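Local coordinates for general Secretion Pathway Protein (Vibrio vulnificus, PDB 4G54), which is a periplasmic part of the EpsAB fusion protein of the type II secretion system and probably binds peptidoglycan, at residues 94-97 and 102-105. Sequence-based numbering, arbitrary orientation.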
ATOM      1  N   LEU A  94       0.603  -8.203   7.445  1.00 17.73           N
ATOM      2  CA  LEU A  94       0.272  -9.241   6.439  1.00 17.71           C
ATOM      3  C   LEU A  94       1.127  -8.940   5.238  1.00 17.14           C
ATOM      4  O   LEU A  94       1.008  -7.885   4.595  1.00 18.81           O
ATOM      5  CB  LEU A  94      -1.235  -9.131   6.060  1.00 19.46           C
ATOM      6  CG  LEU A  94      -1.674 -10.035   4.891  1.00 20.52           C
ATOM      7  CD1 LEU A  94      -1.668 -11.444   5.307  1.00 22.66           C
ATOM      8  CD2 LEU A  94      -3.110  -9.634   4.476  1.00 26.73           C
ATOM      9  N   LEU A  95       1.990  -9.906   4.870  1.00 18.52           N
ATOM     10  CA  LEU A  95       2.867  -9.740   3.726  1.00 18.87           C
ATOM     11  C   LEU A  95       2.243 -10.327   2.521  1.00 21.43           C
ATOM     12  O   LEU A  95       2.358  -9.701   1.433  1.00 23.53           O
ATOM     13  CB  LEU A  95       4.273 -10.432   4.014  1.00 17.81           C
ATOM     14  CG  LEU A  95       5.279 -10.464   2.883  1.00 22.19           C
ATOM     15  CD1 LEU A  95       5.786  -9.052   2.581  1.00 21.03           C
ATOM     16  CD2 LEU A  95       6.466 -11.373   3.352  1.00 24.91           C
ATOM     17  N   GLU A  96       1.711 -11.557   2.605  1.00 21.85           N
ATOM     18  CA  GLU A  96       1.005 -12.105   1.432  1.00 24.14           C
ATOM     19  C   GLU A  96      -0.126 -13.005   1.887  1.00 22.60           C
ATOM     20  O   GLU A  96      -0.171 -13.405   3.012  1.00 23.94           O
ATOM     21  CB  GLU A  96       1.912 -12.819   0.489  1.00 27.95           C
ATOM     22  CG  GLU A  96       2.700 -13.902   1.107  1.00 29.52           C
ATOM     23  CD  GLU A  96       3.734 -14.455   0.057  1.00 38.43           C
ATOM     24  OE1 GLU A  96       4.943 -14.425   0.287  1.00 42.62           O
ATOM     25  OE2 GLU A  96       3.265 -14.890  -1.029  1.00 45.78           O
ATOM     26  N   VAL A  97      -0.996 -13.309   0.955  1.00 23.80           N
ATOM     27  CA  VAL A  97      -2.237 -14.000   1.305  1.00 23.58           C
ATOM     28  C   VAL A  97      -2.695 -14.812   0.125  1.00 24.57           C
ATOM     29  O   VAL A  97      -2.580 -14.366  -1.043  1.00 25.03           O
ATOM     30  CB  VAL A  97      -3.354 -13.001   1.717  1.00 23.66           C
ATOM     31  CG1 VAL A  97      -3.602 -11.842   0.642  1.00 24.39           C
ATOM     32  CG2 VAL A  97      -4.675 -13.776   1.998  1.00 24.04           C
ATOM     33  N   VAL A 102      -1.853 -17.224   5.236  1.00 24.01           N
ATOM     34  CA  VAL A 102      -1.328 -15.846   5.137  1.00 23.21           C
ATOM     35  C   VAL A 102       0.078 -15.908   5.734  1.00 22.69           C
ATOM     36  O   VAL A 102       0.411 -16.780   6.550  1.00 25.13           O
ATOM     37  CB  VAL A 102      -2.158 -14.864   5.911  1.00 23.23           C
ATOM     38  CG1 VAL A 102      -3.546 -14.655   5.213  1.00 23.41           C
ATOM     39  CG2 VAL A 102      -2.342 -15.275   7.447  1.00 23.51           C
ATOM     40  N   VAL A 103       0.922 -15.044   5.182  1.00 20.93           N
ATOM     41  CA  VAL A 103       2.294 -14.872   5.718  1.00 21.44           C
ATOM     42  C   VAL A 103       2.322 -13.600   6.516  1.00 20.46           C
ATOM     43  O   VAL A 103       1.944 -12.527   6.059  1.00 20.11           O
ATOM     44  CB  VAL A 103       3.370 -14.840   4.598  1.00 21.59           C
ATOM     45  CG1 VAL A 103       4.767 -14.550   5.191  1.00 24.83           C
ATOM     46  CG2 VAL A 103       3.282 -16.184   3.891  1.00 22.76           C
ATOM     47  N   LEU A 104       2.699 -13.738   7.791  1.00 20.43           N
ATOM     48  CA  LEU A 104       2.654 -12.638   8.781  1.00 19.72           C
ATOM     49  C   LEU A 104       4.071 -12.266   9.225  1.00 22.89           C
ATOM     50  O   LEU A 104       4.929 -13.140   9.397  1.00 23.53           O
ATOM     51  CB  LEU A 104       1.831 -13.080   9.976  1.00 21.30           C
ATOM     52  CG  LEU A 104       0.396 -13.523   9.642  1.00 20.71           C
ATOM     53  CD1 LEU A 104      -0.265 -13.873  10.980  1.00 23.03           C
ATOM     54  CD2 LEU A 104      -0.322 -12.395   8.896  1.00 20.09           C
ATOM     55  N   LEU A 105       4.291 -10.982   9.448  1.00 20.83           N
ATOM     56  CA  LEU A 105       5.566 -10.441  10.019  1.00 20.73           C
ATOM     57  C   LEU A 105       5.283  -9.766  11.349  1.00 23.11           C
ATOM     58  O   LEU A 105       4.470  -8.863  11.421  1.00 21.28           O
ATOM     59  CB  LEU A 105       6.225  -9.477   9.030  1.00 20.27           C
ATOM     60  CG  LEU A 105       6.399  -9.978   7.608  1.00 22.12           C
ATOM     61  CD1 LEU A 105       6.980  -8.843   6.707  1.00 23.21           C
ATOM     62  CD2 LEU A 105       7.410 -11.125   7.567  1.00 26.09           C
TER
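Two backbone hydrogen bonds tie Val103 to two successive residues of the facing strand. Leu95 N gives its hydrogen to Val103 O and Val103 N donates to Glu96 O, both at 2.9 Å and both near-linear (168° and 172°). The same Glu96 O takes a CA-H...O contact from Val102 CA at 3.4 Å. With Leu95 and Glu96 both opposite Val103, this is a classic beta bulge. It sits in the antiparallel hairpin of strands 88-97 and 101-105, within the six-stranded sheet of the C39 peptidase-like domain, and the helix-like backbone of Leu95 marks the extra residue.

Apolar contacts line both faces. On the Leu94 face, which packs against helix 69-73, the Leu94 side chain crosses that of Val102 at about a right angle, bringing CD1 to 3.5 Å from Val102 CB, and Leu94 CD1 also meets Leu104 CD2. Val102 CG1 lies 3.5 Å from Val97 CG2. On the other face, Val103 lies side by side with both Leu95 and Glu96, all three pointing the same way: its CG1, anti to the backbone N (chi1 176°), meets Leu95 CD2 at 4.0 Å, and its CG2 meets Glu96 CG at 3.6 Å.

Charge enters through Glu96, whose extended chain carries OE2 to a salt bridge with Arg101.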